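Local structure of 11R-lipoxygenase (Gersemia fruticosa, 3VF1) at residues Trp418-Pro423 with His504-Asp509; Leu498-Ile503 with Leu560-Thr565; Leu398-Thr403 with Thr565-Thr570. The protein probably catalyses the iron-dependent, calcium-regulated insertion of molecular oxygen into polyunsaturated fatty acids. One frame throughout, in Å; residues are numbered along the deposited sequence.

Interaction 1: Trp418-Pro423 with His504-Asp509; sequences WKLLYP and HQFVQD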
loop_
_atom_site.group_PDB
_atom_site.type_symbol
_atom_site.label_atom_id
_atom_site.label_comp_id
_atom_site.label_asym_id
_atom_site.label_seq_id
_atom_site.Cartn_x
_atom_site.Cartn_y
_atom_site.Cartn_z
ATOM N N TRP A 418 4.096 -0.104 -18.730
ATOM C CA TRP A 418 2.681 -0.227 -18.398
ATOM C C TRP A 418 2.372 -1.646 -17.940
ATOM O O TRP A 418 1.647 -1.855 -16.967
ATOM C CB TRP A 418 1.800 0.124 -19.598
ATOM C CG TRP A 418 0.401 -0.393 -19.453
ATOM C CD1 TRP A 418 -0.051 -1.634 -19.797
ATOM C CD2 TRP A 418 -0.724 0.308 -18.914
ATOM N NE1 TRP A 418 -1.390 -1.747 -19.511
ATOM C CE2 TRP A 418 -1.827 -0.569 -18.967
ATOM C CE3 TRP A 418 -0.909 1.592 -18.393
ATOM C CZ2 TRP A 418 -3.094 -0.201 -18.521
ATOM C CZ3 TRP A 418 -2.168 1.953 -17.950
ATOM C CH2 TRP A 418 -3.244 1.061 -18.018
ATOM N N LYS A 419 2.924 -2.623 -18.654
ATOM C CA LYS A 419 2.720 -4.027 -18.323
ATOM C C LYS A 419 3.372 -4.357 -16.987
ATOM O O LYS A 419 2.839 -5.135 -16.197
ATOM C CB LYS A 419 3.314 -4.923 -19.412
ATOM C CG LYS A 419 2.660 -4.778 -20.776
ATOM C CD LYS A 419 3.332 -5.685 -21.793
ATOM C CE LYS A 419 2.705 -5.555 -23.172
ATOM N NZ LYS A 419 1.304 -6.059 -23.211
ATOM N N LEU A 420 4.534 -3.759 -16.747
ATOM C CA LEU A 420 5.287 -4.005 -15.525
ATOM C C LEU A 420 4.517 -3.545 -14.291
ATOM O O LEU A 420 4.388 -4.285 -13.316
ATOM C CB LEU A 420 6.633 -3.281 -15.584
ATOM C CG LEU A 420 7.533 -3.451 -14.358
ATOM C CD1 LEU A 420 7.999 -4.895 -14.224
ATOM C CD2 LEU A 420 8.719 -2.504 -14.427
ATOM N N LEU A 421 4.004 -2.320 -14.343
ATOM C CA LEU A 421 3.380 -1.697 -13.183
ATOM C C LEU A 421 1.927 -2.112 -12.981
ATOM O O LEU A 421 1.402 -2.015 -11.873
ATOM C CB LEU A 421 3.445 -0.174 -13.311
ATOM C CG LEU A 421 4.842 0.448 -13.326
ATOM C CD1 LEU A 421 4.746 1.961 -13.452
ATOM C CD2 LEU A 421 5.612 0.058 -12.076
ATOM N N TYR A 422 1.277 -2.572 -14.044
ATOM C CA TYR A 422 -0.164 -2.808 -14.000
ATOM C C TYR A 422 -0.608 -3.628 -12.787
ATOM O O TYR A 422 -1.501 -3.209 -12.051
ATOM C CB TYR A 422 -0.656 -3.477 -15.284
ATOM C CG TYR A 422 -2.156 -3.649 -15.306
ATOM C CD1 TYR A 422 -2.987 -2.583 -15.618
ATOM C CD2 TYR A 422 -2.744 -4.869 -14.997
ATOM C CE1 TYR A 422 -4.357 -2.727 -15.632
ATOM C CE2 TYR A 422 -4.117 -5.022 -15.009
ATOM C CZ TYR A 422 -4.918 -3.947 -15.328
ATOM O OH TYR A 422 -6.285 -4.091 -15.341
ATOM N N PRO A 423 0.010 -4.798 -12.571
ATOM C CA PRO A 423 -0.436 -5.641 -11.454
ATOM C C PRO A 423 -0.165 -5.021 -10.084
ATOM O O PRO A 423 -0.789 -5.423 -9.100
ATOM C CB PRO A 423 0.381 -6.924 -11.630
ATOM C CG PRO A 423 1.578 -6.515 -12.412
ATOM C CD PRO A 423 1.125 -5.410 -13.316
ATOM N N HIS A 504 14.479 -5.103 -7.215
ATOM C CA HIS A 504 15.340 -4.245 -8.019
ATOM C C HIS A 504 15.943 -5.044 -9.165
ATOM O O HIS A 504 16.087 -4.541 -10.276
ATOM C CB HIS A 504 16.457 -3.642 -7.169
ATOM C CG HIS A 504 17.338 -2.696 -7.922
ATOM N ND1 HIS A 504 18.453 -3.111 -8.619
ATOM C CD2 HIS A 504 17.265 -1.356 -8.095
ATOM C CE1 HIS A 504 19.030 -2.067 -9.185
ATOM N NE2 HIS A 504 18.329 -0.989 -8.882
ATOM N N GLN A 505 16.295 -6.295 -8.887
ATOM C CA GLN A 505 16.860 -7.173 -9.902
ATOM C C GLN A 505 15.828 -7.463 -10.988
ATOM O O GLN A 505 16.144 -7.445 -12.176
ATOM C CB GLN A 505 17.338 -8.482 -9.272
ATOM C CG GLN A 505 18.076 -9.390 -10.236
ATOM C CD GLN A 505 19.329 -8.745 -10.788
ATOM O OE1 GLN A 505 20.177 -8.272 -10.033
ATOM N NE2 GLN A 505 19.446 -8.710 -12.111
ATOM N N PHE A 506 14.593 -7.730 -10.574
ATOM C CA PHE A 506 13.522 -8.035 -11.516
ATOM C C PHE A 506 13.237 -6.855 -12.438
ATOM O O PHE A 506 13.161 -7.013 -13.655
ATOM C CB PHE A 506 12.247 -8.431 -10.768
ATOM C CG PHE A 506 11.032 -8.517 -11.648
ATOM C CD1 PHE A 506 10.986 -9.417 -12.698
ATOM C CD2 PHE A 506 9.934 -7.704 -11.421
ATOM C CE1 PHE A 506 9.872 -9.500 -13.508
ATOM C CE2 PHE A 506 8.815 -7.786 -12.229
ATOM C CZ PHE A 506 8.784 -8.684 -13.273
ATOM N N VAL A 507 13.077 -5.674 -11.855
ATOM C CA VAL A 507 12.807 -4.474 -12.636
ATOM C C VAL A 507 13.945 -4.198 -13.610
ATOM O O VAL A 507 13.713 -3.798 -14.747
ATOM C CB VAL A 507 12.600 -3.247 -11.726
ATOM C CG1 VAL A 507 12.605 -1.962 -12.544
ATOM C CG2 VAL A 507 11.300 -3.381 -10.948
ATOM N N GLN A 508 15.175 -4.422 -13.164
ATOM C CA GLN A 508 16.342 -4.205 -14.008
ATOM C C GLN A 508 16.346 -5.173 -15.188
ATOM O O GLN A 508 16.658 -4.787 -16.313
ATOM C CB GLN A 508 17.628 -4.369 -13.198
ATOM C CG GLN A 508 18.894 -4.087 -13.990
ATOM C CD GLN A 508 20.139 -4.099 -13.124
ATOM O OE1 GLN A 508 20.770 -5.140 -12.939
ATOM N NE2 GLN A 508 20.497 -2.939 -12.588
ATOM N N ASP A 509 16.000 -6.429 -14.925
ATOM C CA ASP A 509 15.950 -7.440 -15.973
ATOM C C ASP A 509 14.940 -7.053 -17.047
ATOM O O ASP A 509 15.240 -7.104 -18.238
ATOM C CB ASP A 509 15.595 -8.809 -15.389
ATOM C CG ASP A 509 16.711 -9.392 -14.546
ATOM O OD1 ASP A 509 17.839 -8.857 -14.597
ATOM O OD2 ASP A 509 16.464 -10.393 -13.838
#

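Interaction 2: Leu498-Ile503 with Leu560-Thr565; sequences LLWNVI and LVHFLT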
loop_
_atom_site.group_PDB
_atom_site.type_symbol
_atom_site.label_atom_id
_atom_site.label_comp_id
_atom_site.label_asym_id
_atom_site.label_seq_id
_atom_site.Cartn_x
_atom_site.Cartn_y
_atom_site.Cartn_z
ATOM N N LEU A 498 15.932 -7.814 1.640
ATOM C CA LEU A 498 15.991 -8.940 0.717
ATOM C C LEU A 498 15.029 -8.711 -0.443
ATOM O O LEU A 498 15.373 -8.931 -1.604
ATOM C CB LEU A 498 15.627 -10.245 1.428
ATOM C CG LEU A 498 16.623 -10.780 2.459
ATOM C CD1 LEU A 498 16.074 -12.037 3.110
ATOM C CD2 LEU A 498 17.974 -11.054 1.817
ATOM N N LEU A 499 13.821 -8.264 -0.115
ATOM C CA LEU A 499 12.775 -8.058 -1.109
ATOM C C LEU A 499 13.109 -6.891 -2.023
ATOM O O LEU A 499 12.878 -6.951 -3.228
ATOM C CB LEU A 499 11.438 -7.809 -0.415
ATOM C CG LEU A 499 10.839 -9.039 0.269
ATOM C CD1 LEU A 499 9.954 -8.643 1.434
ATOM C CD2 LEU A 499 10.059 -9.863 -0.742
ATOM N N TRP A 500 13.650 -5.826 -1.443
ATOM C CA TRP A 500 14.049 -4.655 -2.212
ATOM C C TRP A 500 15.059 -5.036 -3.289
ATOM O O TRP A 500 14.907 -4.669 -4.453
ATOM C CB TRP A 500 14.652 -3.597 -1.288
ATOM C CG TRP A 500 15.204 -2.418 -2.021
ATOM C CD1 TRP A 500 16.458 -2.291 -2.541
ATOM C CD2 TRP A 500 14.520 -1.196 -2.319
ATOM N NE1 TRP A 500 16.599 -1.065 -3.145
ATOM C CE2 TRP A 500 15.423 -0.373 -3.021
ATOM C CE3 TRP A 500 13.233 -0.719 -2.060
ATOM C CZ2 TRP A 500 15.079 0.901 -3.467
ATOM C CZ3 TRP A 500 12.894 0.546 -2.503
ATOM C CH2 TRP A 500 13.814 1.342 -3.198
ATOM N N ASN A 501 16.089 -5.777 -2.894
ATOM C CA ASN A 501 17.143 -6.181 -3.816
ATOM C C ASN A 501 16.652 -7.177 -4.863
ATOM O O ASN A 501 17.127 -7.177 -5.997
ATOM C CB ASN A 501 18.324 -6.773 -3.042
ATOM C CG ASN A 501 19.133 -5.714 -2.316
ATOM O OD1 ASN A 501 19.347 -4.618 -2.834
ATOM N ND2 ASN A 501 19.588 -6.037 -1.111
ATOM N N VAL A 502 15.704 -8.024 -4.481
ATOM C CA VAL A 502 15.135 -8.997 -5.408
ATOM C C VAL A 502 14.201 -8.319 -6.403
ATOM O O VAL A 502 14.153 -8.696 -7.574
ATOM C CB VAL A 502 14.384 -10.121 -4.662
ATOM C CG1 VAL A 502 13.238 -10.657 -5.501
ATOM C CG2 VAL A 502 15.347 -11.236 -4.285
ATOM N N ILE A 503 13.466 -7.315 -5.937
ATOM C CA ILE A 503 12.576 -6.555 -6.805
ATOM C C ILE A 503 13.381 -5.645 -7.727
ATOM O O ILE A 503 13.014 -5.436 -8.882
ATOM C CB ILE A 503 11.586 -5.699 -5.995
ATOM C CG1 ILE A 503 10.549 -6.594 -5.317
ATOM C CG2 ILE A 503 10.886 -4.693 -6.901
ATOM C CD1 ILE A 503 9.662 -5.867 -4.328
ATOM N N LEU A 560 15.645 5.071 -14.176
ATOM C CA LEU A 560 14.353 4.473 -14.482
ATOM C C LEU A 560 14.091 3.253 -13.602
ATOM O O LEU A 560 13.000 3.090 -13.057
ATOM C CB LEU A 560 14.295 4.076 -15.958
ATOM C CG LEU A 560 13.008 3.394 -16.423
ATOM C CD1 LEU A 560 11.797 4.259 -16.111
ATOM C CD2 LEU A 560 13.081 3.088 -17.909
ATOM N N VAL A 561 15.099 2.399 -13.464
ATOM C CA VAL A 561 14.970 1.191 -12.660
ATOM C C VAL A 561 14.703 1.535 -11.196
ATOM O O VAL A 561 13.821 0.954 -10.567
ATOM C CB VAL A 561 16.233 0.312 -12.755
ATOM C CG1 VAL A 561 16.190 -0.805 -11.719
ATOM C CG2 VAL A 561 16.372 -0.262 -14.158
ATOM N N HIS A 562 15.466 2.480 -10.658
ATOM C CA HIS A 562 15.317 2.857 -9.259
ATOM C C HIS A 562 13.902 3.337 -8.968
ATOM O O HIS A 562 13.248 2.846 -8.050
ATOM C CB HIS A 562 16.311 3.953 -8.877
ATOM C CG HIS A 562 16.185 4.405 -7.455
ATOM N ND1 HIS A 562 16.658 3.664 -6.394
ATOM C CD2 HIS A 562 15.626 5.516 -6.919
ATOM C CE1 HIS A 562 16.404 4.303 -5.266
ATOM N NE2 HIS A 562 15.777 5.428 -5.556
ATOM N N PHE A 563 13.432 4.300 -9.754
ATOM C CA PHE A 563 12.115 4.882 -9.531
ATOM C C PHE A 563 11.027 3.816 -9.574
ATOM O O PHE A 563 10.088 3.851 -8.784
ATOM C CB PHE A 563 11.821 5.968 -10.566
ATOM C CG PHE A 563 10.614 6.798 -10.239
ATOM C CD1 PHE A 563 10.733 7.944 -9.469
ATOM C CD2 PHE A 563 9.358 6.430 -10.694
ATOM C CE1 PHE A 563 9.624 8.709 -9.164
ATOM C CE2 PHE A 563 8.245 7.193 -10.392
ATOM C CZ PHE A 563 8.379 8.333 -9.625
ATOM N N LEU A 564 11.158 2.866 -10.494
ATOM C CA LEU A 564 10.166 1.806 -10.636
ATOM C C LEU A 564 10.275 0.798 -9.496
ATOM O O LEU A 564 9.275 0.227 -9.065
ATOM C CB LEU A 564 10.328 1.098 -11.981
ATOM C CG LEU A 564 10.053 1.961 -13.215
ATOM C CD1 LEU A 564 10.386 1.195 -14.484
ATOM C CD2 LEU A 564 8.608 2.427 -13.235
ATOM N N THR A 565 11.495 0.581 -9.011
ATOM C CA THR A 565 11.713 -0.303 -7.875
ATOM C C THR A 565 10.981 0.248 -6.655
ATOM O O THR A 565 10.347 -0.498 -5.908
ATOM C CB THR A 565 13.210 -0.446 -7.548
ATOM O OG1 THR A 565 13.883 -1.095 -8.636
ATOM C CG2 THR A 565 13.413 -1.265 -6.283
#

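Interaction 3: Leu398-Thr403 with Thr565-Thr570; sequences LMMEPT and TVVVFT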
loop_
_atom_site.group_PDB
_atom_site.type_symbol
_atom_site.label_atom_id
_atom_site.label_comp_id
_atom_site.label_asym_id
_atom_site.label_seq_id
_atom_site.Cartn_x
_atom_site.Cartn_y
_atom_site.Cartn_z
ATOM N N LEU A 398 -1.633 7.349 -0.660
ATOM C CA LEU A 398 -1.693 8.610 -1.394
ATOM C C LEU A 398 -0.452 8.881 -2.250
ATOM O O LEU A 398 -0.565 9.406 -3.355
ATOM C CB LEU A 398 -1.930 9.775 -0.429
ATOM C CG LEU A 398 -3.216 9.684 0.399
ATOM C CD1 LEU A 398 -3.420 10.950 1.216
ATOM C CD2 LEU A 398 -4.425 9.421 -0.487
ATOM N N MET A 399 0.725 8.525 -1.747
ATOM C CA MET A 399 1.968 8.796 -2.469
ATOM C C MET A 399 2.137 7.909 -3.703
ATOM O O MET A 399 2.894 8.246 -4.614
ATOM C CB MET A 399 3.175 8.631 -1.540
ATOM C CG MET A 399 3.407 9.816 -0.609
ATOM S SD MET A 399 3.961 11.299 -1.479
ATOM C CE MET A 399 5.629 10.834 -1.942
ATOM N N MET A 400 1.434 6.783 -3.741
ATOM C CA MET A 400 1.559 5.854 -4.861
ATOM C C MET A 400 0.479 6.052 -5.923
ATOM O O MET A 400 0.641 5.611 -7.059
ATOM C CB MET A 400 1.520 4.406 -4.364
ATOM C CG MET A 400 2.775 3.956 -3.631
ATOM S SD MET A 400 4.266 4.105 -4.629
ATOM C CE MET A 400 4.981 5.601 -3.956
ATOM N N GLU A 401 -0.616 6.713 -5.563
ATOM C CA GLU A 401 -1.734 6.876 -6.489
ATOM C C GLU A 401 -1.333 7.608 -7.775
ATOM O O GLU A 401 -1.751 7.219 -8.866
ATOM C CB GLU A 401 -2.897 7.606 -5.815
ATOM C CG GLU A 401 -4.153 7.669 -6.669
ATOM C CD GLU A 401 -5.280 8.428 -5.999
ATOM O OE1 GLU A 401 -5.182 8.699 -4.782
ATOM O OE2 GLU A 401 -6.267 8.755 -6.692
ATOM N N PRO A 402 -0.523 8.672 -7.652
ATOM C CA PRO A 402 -0.114 9.450 -8.827
ATOM C C PRO A 402 0.494 8.603 -9.946
ATOM O O PRO A 402 0.327 8.942 -11.116
ATOM C CB PRO A 402 0.932 10.409 -8.259
ATOM C CG PRO A 402 0.546 10.575 -6.837
ATOM C CD PRO A 402 0.011 9.246 -6.405
ATOM N N THR A 403 1.185 7.521 -9.595
ATOM C CA THR A 403 1.825 6.678 -10.601
ATOM C C THR A 403 0.778 5.907 -11.394
ATOM O O THR A 403 0.979 5.609 -12.571
ATOM C CB THR A 403 2.824 5.680 -9.978
ATOM O OG1 THR A 403 2.119 4.690 -9.220
ATOM C CG2 THR A 403 3.829 6.403 -9.085
ATOM N N THR A 565 11.495 0.581 -9.011
ATOM C CA THR A 565 11.713 -0.303 -7.875
ATOM C C THR A 565 10.981 0.248 -6.655
ATOM O O THR A 565 10.347 -0.498 -5.908
ATOM C CB THR A 565 13.210 -0.446 -7.548
ATOM O OG1 THR A 565 13.883 -1.095 -8.636
ATOM C CG2 THR A 565 13.413 -1.265 -6.283
ATOM N N VAL A 566 11.071 1.560 -6.462
ATOM C CA VAL A 566 10.378 2.230 -5.368
ATOM C C VAL A 566 8.877 1.971 -5.433
ATOM O O VAL A 566 8.250 1.670 -4.419
ATOM C CB VAL A 566 10.625 3.754 -5.397
ATOM C CG1 VAL A 566 9.590 4.486 -4.550
ATOM C CG2 VAL A 566 12.033 4.075 -4.920
ATOM N N VAL A 567 8.306 2.088 -6.626
ATOM C CA VAL A 567 6.868 1.931 -6.803
ATOM C C VAL A 567 6.421 0.501 -6.507
ATOM O O VAL A 567 5.479 0.281 -5.748
ATOM C CB VAL A 567 6.430 2.308 -8.232
ATOM C CG1 VAL A 567 4.945 2.034 -8.427
ATOM C CG2 VAL A 567 6.742 3.766 -8.514
ATOM N N VAL A 568 7.099 -0.468 -7.113
ATOM C CA VAL A 568 6.738 -1.870 -6.944
ATOM C C VAL A 568 6.895 -2.302 -5.488
ATOM O O VAL A 568 6.066 -3.043 -4.954
ATOM C CB VAL A 568 7.602 -2.786 -7.839
ATOM C CG1 VAL A 568 7.333 -4.254 -7.524
ATOM C CG2 VAL A 568 7.336 -2.500 -9.306
ATOM N N PHE A 569 7.960 -1.833 -4.846
ATOM C CA PHE A 569 8.236 -2.195 -3.462
ATOM C C PHE A 569 7.204 -1.599 -2.509
ATOM O O PHE A 569 6.755 -2.263 -1.579
ATOM C CB PHE A 569 9.634 -1.729 -3.059
ATOM C CG PHE A 569 9.964 -1.991 -1.619
ATOM C CD1 PHE A 569 10.535 -3.194 -1.233
ATOM C CD2 PHE A 569 9.703 -1.038 -0.649
ATOM C CE1 PHE A 569 10.838 -3.440 0.090
ATOM C CE2 PHE A 569 10.005 -1.280 0.679
ATOM C CZ PHE A 569 10.573 -2.481 1.048
ATOM N N THR A 570 6.831 -0.346 -2.745
ATOM C CA THR A 570 5.902 0.357 -1.866
ATOM C C THR A 570 4.475 -0.164 -2.017
ATOM O O THR A 570 3.738 -0.270 -1.034
ATOM C CB THR A 570 5.913 1.875 -2.129
ATOM O OG1 THR A 570 7.210 2.404 -1.832
ATOM C CG2 THR A 570 4.876 2.582 -1.267
#

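Interaction 1: Trp418-Pro423 with His504-Asp509
L420 on helix 416-425 reaches across to F506 and V507 on helix 491-514, and its side chain can be followed outward atom by atom. CB points toward the other helix, yet nothing of 504-509 comes within 4.5 Å of it or of CG. A chi1 of 180° puts CG anti to the backbone N and beside the carbonyl carbon, and from there the fork reaches helix 491-514 with both methyls. CD1 turns to F506, meeting CE2 of that ring at 3.6 Å and its CZ at 4.0 Å. It comes to the ring obliquely, at the CE2-CZ side. CD2, the other branch, ends 4.4 Å from V507 CG1, a looser touch. F506 completes the fit from its side: its CG is likewise anti to N (chi1 169°), which brings the end of the ring nearer to L420 than its CB direction suggests, and the two side chains run alongside one another in opposing directions. Beyond the pair, F506 stacks on F662 of helix 653-676, and V507 also touches V561 of helix 557-579. D509, hydrogen-bonded through OD1 to Q505 NE2 within its own helix, uses OD2 for a salt bridge with K661. This is helix packing in the lipoxygenase domain, away from the annotated sites. No hydrogen bond crosses, and only 119 Å² is buried in total, so the direct attraction is dispersive and depends on shape rather than on bond direction.

Interaction 2: Leu498-Ile503 with Leu560-Thr565
V561 O is held twice by T565, the residue whose methyl meets W500 across the contact. T565 N reaches it at 2.8 Å as the ordinary helical bond, and T565 OG1 donates to the same oxygen, also at 2.8 Å, from above the carbonyl plane rather than on a lone pair. That second bond goes with the rotation of the threonine: OG1 sits beside the backbone N (chi1 -65°), which leaves CG2 anti to N and directed at helix 491-514. The methyl stands 3.8 Å from the centroid of the six-membered ring of W500 and only 8° off its normal, a CH-pi contact over the middle of the face. H562, three residues before T565, meets the same indole differently, its CE1 lying near the ring plane at the edge, 4.1 Å from W500 CZ2. I503 adds a looser apolar touch, CG2 to T565 CG2 at 4.3 Å, where the backbones are nearest, the CA atoms of I503 and T565 being 6.4 Å apart. No hydrogen bond crosses; the hydroxyl is spent within its own helix and the apolar methyl serves the interface, which buries 217 Å². The short helical axes run at 135° to each other and approach to 10.8 Å, so the helices are roughly antiparallel but well splayed. Further along helix 557-579, F569 meets W500 edge-to-face and V568 touches I503, whereas V502 packs on F662, N665 and I669 of helix 653-676, placing helix 491-514 between these two helices of the lipoxygenase domain.

Interaction 3: Leu398-Thr403 with Thr565-Thr570
M400 lies against T570, its CG 3.4 Å from T570 CG2 and its SD 3.7 Å from T570 CB, the two side chains crossing at a slant. The methionine leaves with CG beside the backbone N (chi1 -72°) and bends again at chi2 (-58°), which also sets SD 4.0 Å from V567 CA. A turn on, T403 runs alongside V567 in the opposing direction, CG2 to CG2 at 4.0 Å. Were M400 an alanine, its CG, SD and CE would be gone, and T570 CG2 and the backbone at V567 would probably lose their packing partner on helix 369-410. These helices, 369-410 and 557-579, are the central pair of the lipoxygenase fold: the first carries the iron ligands H392 and H397, the second H575 and N579, and the side chain of T570 is about 10 Å from the iron. Next come the bonds that set the threonines. T570 OG1 donates to V566 O at 2.9 Å, on the face opposite T570 N, while T403 OG1 reaches M400 O at 2.8 Å in the carbonyl plane, where helix 369-410 is kinked at P402-T403. Further out, M400 touches I428, and E401 pairs with R436 of helix 428-438.

In the fold
The three contacts lie close together in the helical lipoxygenase domain. The centres of interactions 1 and 2 are about 9 Å apart. Those of interactions 2 and 3 are about 11 Å apart, and those of interactions 1 and 3 about 12 Å. Helix 491-514 serves interactions 1 and 2, helix 557-579 serves interactions 2 and 3. Along the chain the order is 398-403, 418-423, 498-503, 504-509, 560-565, 565-570, the last two sharing T565. Direct touches, such as W500 CE3 to F569 CG at 3.5 Å and L421 CD2 to V568 CG2 at 4.1 Å, make the packing continuous from helices 491-514 and 416-425 to the helices that carry iron-binding histidines.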